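Local coordinates for glycoside hydrolase YxiA (Bacillus licheniformis, PDB 3LV4), which probably hydrolyses glycosidic bonds in arabinan, as a calcium-binding family 43 glycoside hydrolase resembling endo-1,5-alpha-L-arabinosidases, at residues Leu105-Ala110 with Lys118-Phe123; Val11-Pro16 with Trp43-Ser48; Thr82-Gly87 with Thr151-Asn156. All coordinates share one frame; numbering follows the deposited sequence.

Contact 1: residues Leu105-Ala110 with Lys118-Phe123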
loop_
_atom_site.group_PDB
_atom_site.type_symbol
_atom_site.label_atom_id
_atom_site.label_comp_id
_atom_site.label_asym_id
_atom_site.label_seq_id
_atom_site.Cartn_x
_atom_site.Cartn_y
_atom_site.Cartn_z
ATOM N N LEU A 105 18.470 -8.967 3.877
ATOM C CA LEU A 105 17.327 -8.711 4.737
ATOM C C LEU A 105 17.647 -9.275 6.120
ATOM O O LEU A 105 18.020 -10.446 6.253
ATOM C CB LEU A 105 16.077 -9.394 4.155
ATOM C CG LEU A 105 14.769 -9.374 4.958
ATOM C CD1 LEU A 105 14.150 -7.997 4.956
ATOM C CD2 LEU A 105 13.795 -10.389 4.364
ATOM N N GLY A 106 17.519 -8.447 7.149
ATOM C CA GLY A 106 17.868 -8.878 8.490
ATOM C C GLY A 106 16.868 -8.445 9.536
ATOM O O GLY A 106 15.874 -7.783 9.222
ATOM N N LEU A 107 17.146 -8.820 10.786
ATOM C CA LEU A 107 16.264 -8.537 11.913
ATOM C C LEU A 107 17.014 -7.763 12.986
ATOM O O LEU A 107 18.137 -8.114 13.321
ATOM C CB LEU A 107 15.744 -9.850 12.504
ATOM C CG LEU A 107 14.940 -9.751 13.803
ATOM C CD1 LEU A 107 13.625 -8.973 13.559
ATOM C CD2 LEU A 107 14.675 -11.151 14.378
ATOM N N ALA A 108 16.401 -6.697 13.497
ATOM C CA ALA A 108 16.920 -5.977 14.655
ATOM C C ALA A 108 15.771 -5.805 15.641
ATOM O O ALA A 108 14.625 -5.734 15.230
ATOM C CB ALA A 108 17.490 -4.624 14.250
ATOM N N VAL A 109 16.076 -5.762 16.936
ATOM C CA VAL A 109 15.033 -5.725 17.961
ATOM C C VAL A 109 15.276 -4.574 18.929
ATOM O O VAL A 109 16.417 -4.326 19.313
ATOM C CB VAL A 109 14.979 -7.051 18.741
ATOM C CG1 VAL A 109 13.911 -7.001 19.838
ATOM C CG2 VAL A 109 14.695 -8.186 17.785
ATOM N N ALA A 110 14.206 -3.868 19.296
ATOM C CA ALA A 110 14.272 -2.797 20.299
ATOM C C ALA A 110 13.313 -3.056 21.459
ATOM O O ALA A 110 12.269 -3.691 21.279
ATOM C CB ALA A 110 13.947 -1.453 19.668
ATOM N N LYS A 118 18.655 -3.292 17.969
ATOM C CA LYS A 118 19.888 -4.078 17.996
ATOM C C LYS A 118 19.836 -5.246 17.023
ATOM O O LYS A 118 18.894 -6.036 17.018
ATOM C CB LYS A 118 20.202 -4.573 19.405
ATOM C CG LYS A 118 20.634 -3.459 20.340
ATOM C CD LYS A 118 21.948 -2.806 19.889
ATOM C CE LYS A 118 23.094 -3.812 19.851
ATOM N NZ LYS A 118 24.363 -3.201 19.373
ATOM N N ASN A 119 20.867 -5.333 16.201
ATOM C CA ASN A 119 20.950 -6.322 15.137
ATOM C C ASN A 119 20.973 -7.748 15.685
ATOM O O ASN A 119 21.735 -8.051 16.611
ATOM C CB ASN A 119 22.205 -6.039 14.299
ATOM C CG ASN A 119 22.377 -7.009 13.146
ATOM O OD1 ASN A 119 23.503 -7.391 12.794
ATOM N ND2 ASN A 119 21.275 -7.411 12.549
ATOM N N LYS A 120 20.129 -8.614 15.121
ATOM C CA LYS A 120 20.143 -10.031 15.463
ATOM C C LYS A 120 20.698 -10.859 14.311
ATOM O O LYS A 120 20.929 -12.068 14.453
ATOM C CB LYS A 120 18.740 -10.524 15.830
ATOM C CG LYS A 120 18.170 -9.885 17.092
ATOM C CD LYS A 120 16.860 -10.554 17.505
ATOM C CE LYS A 120 17.024 -12.054 17.732
ATOM N NZ LYS A 120 15.725 -12.726 18.061
ATOM N N GLY A 121 20.890 -10.216 13.161
ATOM C CA GLY A 121 21.510 -10.877 12.025
ATOM C C GLY A 121 20.729 -10.865 10.721
ATOM O O GLY A 121 19.497 -10.727 10.704
ATOM N N ILE A 122 21.473 -11.011 9.624
ATOM C CA ILE A 122 20.913 -11.205 8.291
ATOM C C ILE A 122 20.385 -12.626 8.154
ATOM O O ILE A 122 21.044 -13.575 8.597
ATOM C CB ILE A 122 22.006 -11.007 7.222
ATOM C CG1 ILE A 122 22.548 -9.565 7.270
ATOM C CG2 ILE A 122 21.480 -11.404 5.834
ATOM C CD1 ILE A 122 23.801 -9.333 6.425
ATOM N N PHE A 123 19.218 -12.790 7.533
ATOM C CA PHE A 123 18.657 -14.134 7.352
ATOM C C PHE A 123 18.225 -14.449 5.916
ATOM O O PHE A 123 17.861 -15.581 5.617
ATOM C CB PHE A 123 17.521 -14.433 8.356
ATOM C CG PHE A 123 16.308 -13.543 8.209
ATOM C CD1 PHE A 123 15.282 -13.882 7.326
ATOM C CD2 PHE A 123 16.187 -12.386 8.958
ATOM C CE1 PHE A 123 14.163 -13.080 7.191
ATOM C CE2 PHE A 123 15.061 -11.566 8.832
ATOM C CZ PHE A 123 14.051 -11.909 7.953
#

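Contact 2: residues Val11-Pro16 with Trp43-Ser48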
loop_
_atom_site.group_PDB
_atom_site.type_symbol
_atom_site.label_atom_id
_atom_site.label_comp_id
_atom_site.label_asym_id
_atom_site.label_seq_id
_atom_site.Cartn_x
_atom_site.Cartn_y
_atom_site.Cartn_z
ATOM N N VAL A 11 4.859 14.998 7.000
ATOM C CA VAL A 11 6.166 14.378 7.159
ATOM C C VAL A 11 6.583 13.669 5.889
ATOM O O VAL A 11 5.763 13.390 5.010
ATOM C CB VAL A 11 6.226 13.378 8.346
ATOM C CG1 VAL A 11 6.115 14.122 9.685
ATOM C CG2 VAL A 11 5.151 12.283 8.206
ATOM N N THR A 12 7.874 13.387 5.806
ATOM C CA THR A 12 8.439 12.733 4.646
ATOM C C THR A 12 8.979 11.379 5.077
ATOM O O THR A 12 9.982 11.296 5.799
ATOM C CB THR A 12 9.532 13.612 4.018
ATOM O OG1 THR A 12 8.951 14.865 3.627
ATOM C CG2 THR A 12 10.133 12.946 2.803
ATOM N N VAL A 13 8.272 10.323 4.674
ATOM C CA VAL A 13 8.634 8.956 5.031
ATOM C C VAL A 13 8.280 8.083 3.841
ATOM O O VAL A 13 7.109 7.779 3.614
ATOM C CB VAL A 13 7.864 8.442 6.287
ATOM C CG1 VAL A 13 8.220 6.982 6.588
ATOM C CG2 VAL A 13 8.161 9.302 7.497
ATOM N N HIS A 14 9.292 7.697 3.073
ATOM C CA HIS A 14 9.076 6.868 1.887
ATOM C C HIS A 14 8.739 5.433 2.305
ATOM O O HIS A 14 9.370 4.885 3.212
ATOM C CB HIS A 14 10.337 6.890 1.013
ATOM C CG HIS A 14 10.072 6.675 -0.444
ATOM N ND1 HIS A 14 9.698 7.696 -1.297
ATOM C CD2 HIS A 14 10.150 5.560 -1.211
ATOM C CE1 HIS A 14 9.547 7.219 -2.518
ATOM N NE2 HIS A 14 9.813 5.923 -2.493
ATOM N N ASP A 15 7.740 4.835 1.655
ATOM C CA ASP A 15 7.370 3.442 1.917
ATOM C C ASP A 15 6.942 3.210 3.375
ATOM O O ASP A 15 7.443 2.300 4.045
ATOM C CB ASP A 15 8.556 2.529 1.580
ATOM C CG ASP A 15 9.178 2.862 0.235
ATOM O OD1 ASP A 15 8.424 2.969 -0.768
ATOM O OD2 ASP A 15 10.421 3.027 0.176
ATOM N N PRO A 16 5.996 4.018 3.867
ATOM C CA PRO A 16 5.624 3.980 5.288
ATOM C C PRO A 16 4.967 2.662 5.715
ATOM O O PRO A 16 4.025 2.184 5.062
ATOM C CB PRO A 16 4.609 5.123 5.405
ATOM C CG PRO A 16 3.992 5.175 4.032
ATOM C CD PRO A 16 5.162 4.962 3.105
ATOM N N TRP A 43 1.471 14.693 11.985
ATOM C CA TRP A 43 2.649 13.856 12.174
ATOM C C TRP A 43 3.844 14.669 12.638
ATOM O O TRP A 43 3.982 15.847 12.296
ATOM C CB TRP A 43 3.009 13.121 10.878
ATOM C CG TRP A 43 1.953 12.154 10.420
ATOM C CD1 TRP A 43 0.886 12.431 9.616
ATOM C CD2 TRP A 43 1.867 10.753 10.736
ATOM N NE1 TRP A 43 0.141 11.291 9.412
ATOM C CE2 TRP A 43 0.721 10.250 10.089
ATOM C CE3 TRP A 43 2.646 9.881 11.505
ATOM C CZ2 TRP A 43 0.328 8.913 10.189
ATOM C CZ3 TRP A 43 2.260 8.547 11.598
ATOM C CH2 TRP A 43 1.106 8.078 10.946
ATOM N N THR A 44 4.696 14.019 13.426
ATOM C CA THR A 44 5.958 14.582 13.854
ATOM C C THR A 44 7.092 13.738 13.285
ATOM O O THR A 44 7.106 12.518 13.439
ATOM C CB THR A 44 6.045 14.600 15.383
ATOM O OG1 THR A 44 5.027 15.468 15.897
ATOM C CG2 THR A 44 7.412 15.088 15.844
ATOM N N GLN A 45 8.030 14.382 12.608
ATOM C CA GLN A 45 9.162 13.661 12.043
ATOM C C GLN A 45 10.112 13.230 13.158
ATOM O O GLN A 45 10.510 14.044 13.990
ATOM C CB GLN A 45 9.903 14.543 11.039
ATOM C CG GLN A 45 10.913 13.791 10.186
ATOM C CD GLN A 45 10.288 13.237 8.924
ATOM O OE1 GLN A 45 9.532 13.933 8.239
ATOM N NE2 GLN A 45 10.600 11.981 8.607
ATOM N N ILE A 46 10.475 11.952 13.175
ATOM C CA ILE A 46 11.417 11.447 14.172
ATOM C C ILE A 46 12.819 11.284 13.589
ATOM O O ILE A 46 13.813 11.672 14.219
ATOM C CB ILE A 46 10.958 10.102 14.763
ATOM C CG1 ILE A 46 9.630 10.259 15.503
ATOM C CG2 ILE A 46 12.022 9.533 15.707
ATOM C CD1 ILE A 46 8.921 8.926 15.717
ATOM N N SER A 47 12.889 10.716 12.389
ATOM C CA SER A 47 14.156 10.489 11.695
ATOM C C SER A 47 13.908 10.555 10.189
ATOM O O SER A 47 12.767 10.366 9.749
ATOM C CB SER A 47 14.738 9.126 12.083
ATOM O OG SER A 47 13.878 8.065 11.692
ATOM N N SER A 48 14.965 10.796 9.403
ATOM C CA SER A 48 14.812 11.059 7.969
ATOM C C SER A 48 15.798 10.338 7.055
ATOM O O SER A 48 15.507 10.118 5.875
ATOM C CB SER A 48 14.907 12.558 7.698
ATOM O OG SER A 48 13.866 13.235 8.367
HETATM O O HOH W 1 12.434 12.405 5.617
#

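Contact 3: residues Thr82-Gly87 with Thr151-Asn156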
loop_
_atom_site.group_PDB
_atom_site.type_symbol
_atom_site.label_atom_id
_atom_site.label_comp_id
_atom_site.label_asym_id
_atom_site.label_seq_id
_atom_site.Cartn_x
_atom_site.Cartn_y
_atom_site.Cartn_z
ATOM N N THR A 82 7.316 -4.713 13.742
ATOM C CA THR A 82 6.172 -5.429 14.284
ATOM C C THR A 82 6.445 -5.809 15.729
ATOM O O THR A 82 7.551 -6.232 16.063
ATOM C CB THR A 82 5.877 -6.695 13.451
ATOM O OG1 THR A 82 5.546 -6.305 12.110
ATOM C CG2 THR A 82 4.722 -7.480 14.047
ATOM N N GLN A 83 5.445 -5.633 16.588
ATOM C CA GLN A 83 5.561 -6.054 17.979
ATOM C C GLN A 83 5.181 -7.521 18.086
ATOM O O GLN A 83 4.081 -7.917 17.674
ATOM C CB GLN A 83 4.636 -5.222 18.874
ATOM C CG GLN A 83 4.956 -5.340 20.351
ATOM C CD GLN A 83 4.088 -4.444 21.203
ATOM O OE1 GLN A 83 3.016 -4.018 20.776
ATOM N NE2 GLN A 83 4.544 -4.150 22.415
ATOM N N LEU A 84 6.076 -8.331 18.646
ATOM C CA LEU A 84 5.768 -9.737 18.865
ATOM C C LEU A 84 5.263 -9.954 20.289
ATOM O O LEU A 84 5.115 -9.011 21.064
ATOM C CB LEU A 84 6.984 -10.623 18.583
ATOM C CG LEU A 84 7.571 -10.523 17.175
ATOM C CD1 LEU A 84 8.483 -11.712 16.894
ATOM C CD2 LEU A 84 6.483 -10.404 16.117
ATOM N N GLU A 85 5.007 -11.205 20.632
ATOM C CA GLU A 85 4.328 -11.510 21.885
ATOM C C GLU A 85 5.160 -11.190 23.124
ATOM O O GLU A 85 4.614 -11.003 24.208
ATOM C CB GLU A 85 3.847 -12.960 21.878
ATOM C CG GLU A 85 2.705 -13.167 20.898
ATOM C CD GLU A 85 2.394 -14.624 20.644
ATOM O OE1 GLU A 85 1.465 -15.145 21.298
ATOM O OE2 GLU A 85 3.070 -15.245 19.788
ATOM N N ASP A 86 6.475 -11.109 22.959
ATOM C CA ASP A 86 7.342 -10.705 24.060
ATOM C C ASP A 86 7.263 -9.206 24.348
ATOM O O ASP A 86 7.899 -8.721 25.285
ATOM C CB ASP A 86 8.800 -11.131 23.815
ATOM C CG ASP A 86 9.373 -10.573 22.523
ATOM O OD1 ASP A 86 8.723 -9.719 21.882
ATOM O OD2 ASP A 86 10.494 -10.989 22.154
ATOM N N GLY A 87 6.479 -8.482 23.549
ATOM C CA GLY A 87 6.310 -7.050 23.729
ATOM C C GLY A 87 7.412 -6.208 23.116
ATOM O O GLY A 87 7.361 -4.971 23.153
ATOM N N THR A 151 5.750 -8.161 8.183
ATOM C CA THR A 151 5.662 -9.280 9.109
ATOM C C THR A 151 4.406 -9.118 9.937
ATOM O O THR A 151 4.194 -8.078 10.571
ATOM C CB THR A 151 6.893 -9.322 10.027
ATOM O OG1 THR A 151 8.067 -9.542 9.226
ATOM C CG2 THR A 151 6.755 -10.434 11.066
ATOM N N PHE A 152 3.554 -10.132 9.921
ATOM C CA PHE A 152 2.238 -9.976 10.527
ATOM C C PHE A 152 1.736 -11.287 11.090
ATOM O O PHE A 152 2.100 -12.359 10.607
ATOM C CB PHE A 152 1.234 -9.455 9.496
ATOM C CG PHE A 152 0.945 -10.435 8.384
ATOM C CD1 PHE A 152 -0.184 -11.246 8.426
ATOM C CD2 PHE A 152 1.807 -10.548 7.301
ATOM C CE1 PHE A 152 -0.447 -12.152 7.406
ATOM C CE2 PHE A 152 1.546 -11.447 6.274
ATOM C CZ PHE A 152 0.421 -12.260 6.331
ATOM N N PHE A 153 0.891 -11.187 12.111
ATOM C CA PHE A 153 0.208 -12.351 12.652
ATOM C C PHE A 153 -1.090 -12.579 11.878
ATOM O O PHE A 153 -1.820 -11.616 11.591
ATOM C CB PHE A 153 -0.147 -12.121 14.120
ATOM C CG PHE A 153 1.036 -12.119 15.050
ATOM C CD1 PHE A 153 1.608 -10.927 15.464
ATOM C CD2 PHE A 153 1.549 -13.314 15.541
ATOM C CE1 PHE A 153 2.687 -10.922 16.341
ATOM C CE2 PHE A 153 2.631 -13.325 16.414
ATOM C CZ PHE A 153 3.200 -12.123 16.819
ATOM N N ASP A 154 -1.396 -13.836 11.549
ATOM C CA ASP A 154 -2.714 -14.136 10.997
ATOM C C ASP A 154 -3.724 -14.303 12.136
ATOM O O ASP A 154 -3.384 -14.120 13.308
ATOM C CB ASP A 154 -2.704 -15.333 10.022
ATOM C CG ASP A 154 -2.450 -16.674 10.710
ATOM O OD1 ASP A 154 -2.674 -16.790 11.935
ATOM O OD2 ASP A 154 -2.046 -17.626 10.003
ATOM N N GLN A 155 -4.969 -14.608 11.797
ATOM C CA GLN A 155 -6.018 -14.673 12.818
ATOM C C GLN A 155 -5.919 -15.898 13.720
ATOM O O GLN A 155 -6.614 -15.987 14.739
ATOM C CB GLN A 155 -7.393 -14.567 12.176
ATOM C CG GLN A 155 -7.588 -13.235 11.495
ATOM C CD GLN A 155 -7.425 -12.070 12.463
ATOM O OE1 GLN A 155 -6.470 -11.285 12.365
ATOM N NE2 GLN A 155 -8.355 -11.956 13.410
ATOM N N ASN A 156 -5.050 -16.833 13.355
ATOM C CA ASN A 156 -4.774 -17.986 14.211
ATOM C C ASN A 156 -3.561 -17.746 15.106
ATOM O O ASN A 156 -3.180 -18.608 15.899
ATOM C CB ASN A 156 -4.541 -19.238 13.368
ATOM C CG ASN A 156 -5.800 -19.724 12.699
ATOM O OD1 ASN A 156 -6.875 -19.713 13.297
ATOM N ND2 ASN A 156 -5.678 -20.158 11.446
#

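Contact 1: residues Leu105-Ala110 with Lys118-Phe123
Phe123 N reaches Leu105 O at 2.9 Å in a nearly straight bond lying in the carbonyl plane, one of the backbone links of the beta hairpin 103-110/118-126. The hairpin supplies the last two strands of a blade in the five-bladed beta-propeller that characterises family 43. Its regular antiparallel pairing is broken by a classic beta bulge, in which Lys120 and Gly121 both face Leu107. Leu107 O takes its strongest bond from Lys120 N at 2.7 Å and two weak ones, from Gly121 N and from ND2 of Asn119, so three donors crowd one oxygen. Leu107 N in turn donates to Gly121 O. Glycine suits position 121 because, at phi 125° and psi 156°, a CB would be jammed against the carbonyl oxygen of Lys120. Gly106 answers a different need: a CB there would press on Gly121 O where the strands run close.

At one end, Phe123 holds its CG between its own backbone N and carbonyl carbon (chi1 64°), the crowded position. This brings one ring face over Leu105 O, while Leu107 N sits at the ring edge. Leu105 runs alongside in the same direction, its CD2 branch 3.9 Å from Phe123 CZ. Beyond them Met161 of strand 159-163 touches both side chains, joining this blade to the next.

Towards the other end, Val109 N donates to Lys118 O and Lys118 N to Val109 O. Leu107 and Val109 rest on Tyr90 of the preceding strand. The exposed lysines suit an outermost strand: Lys118 NZ forms a salt bridge with Glu63, and Lys120 NZ bonds to Thr179 O. The methylenes of Lys120, bent at chi3, pass beside Leu107 CD2 and bring CD unusually tightly against Val109 CG2, at 3.2 Å.

Contact 2: residues Val11-Pro16 with Trp43-Ser48
Two flat groups take part. The Trp43 ring is met obliquely by Val11 CG2. The side-chain amide of Gln45 keeps its partners close to its own plane. Gln45 OE1 receives Thr12 N on a lone pair at 3.0 Å, in an almost straight bond (172°). Gln45 NE2 gives one hydrogen to Thr12 O at 3.0 Å and the other to Ser47 O at 2.9 Å, meeting both carbonyl oxygens from above their planes. Glutamine suits the place because one amide can both accept from and donate to the backbone of Thr12. CG anti to the backbone N (chi1 -168°) and a bend at chi2 carry it there. The His14 ring, farther along 11-16, touches nothing of 43-48; it stacks with His308 and has Asp15 OD2 at its edge.

Strand 44-47 is the outermost strand of the first propeller blade, whereas 11-16 is the irregular lead-in to the blade's first strand, 17-21, and bears Asp15, the predicted proton acceptor. Val11 also pairs through its backbone with Val320 of the last blade, so this segment runs between the two blades.

Val11 is buried, and its branching lets two methyls straddle one atom: CG1 and CG2 each lie 3.5 Å from Trp43 CB, the two side chains crossing at about a right angle. The side chains of Val13 and Gln45 run past each other in opposite directions, Val13 CG2 3.8 Å from Gln45 NE2. A water donates to Thr12 O at 2.7 Å and makes a weak link to Ser48 OG.

Contact 3: residues Thr82-Gly87 with Thr151-Asn156
Phe153 sends its CB toward 82-87, and with CG anti to its own carbonyl carbon (chi1 -71°) the ring reaches the bend that follows strand 80-83. On one flank Phe153 CE1 meets Gln83 O at 3.6 Å, the oxygen lying in the ring plane at its edge. At the tip, Phe153 CZ touches Leu84 CD2 at 3.8 Å, and this methyl is equally close to CE1. On the other flank Phe153 CE2 has Glu85 OE2 at 3.9 Å, a loose contact with the carboxylate turned almost perpendicular to the ring. Phenylalanine suits this site because its long, flat side chain can span three successive residues.

Strands 80-83 and 150-153 are the first strands of adjacent blades of the five-bladed propeller, so the contact joins blade to blade by side chains that meet both side chains and backbone carbonyls of the other blade. Deeper in, Thr82 OG1 donates to Thr151 O at 2.7 Å, from above the carbonyl plane, while Thr151 N is held by OD2 of Asp80. Threonine combines the hydroxyl this bond needs with a branched shape at home in a strand. Leu159, from the strand beside 150-153, packs against Leu84, Thr151 and Phe153.

The bend facing Phe153 is a type I turn from Leu84 to Gly87, closed by Gly87 N to Leu84 O at 2.9 Å. Gly87 adopts a positive phi (82°), which glycine tolerates easily, and its O accepts from Gln83 NE2 at 3.0 Å.

Gln83 O would probably feel the slightly positive rim hydrogen at Phe153 CE1, so a weak electrostatic attraction may add to the apolar contact with Leu84, while the one hydrogen bond across the contact runs from the Thr82 hydroxyl to the backbone O of Thr151.

The three contacts work at different levels of the propeller. Contact 1 lies within one blade, contact 2 ties the lead-in of the first blade to that blade's outermost strand, and contact 3 crosses between neighbouring blades. Contacts 1 and 3 share the sheet 80-126, contact 1 at its last two strands and contact 3 at its first. Contact 1 lies farthest out, its centre about 24 Å from the chain's centre, with exposed lysines on its outermost strand; contacts 3 and 2 lie deeper, at about 19 Å and 16 Å. Backbone bonds dominate contact 1, a side-chain amide replaces them in contact 2, and a hydroxyl with an aromatic ring serves contact 3. Contact 2 alone contains a predicted catalytic residue.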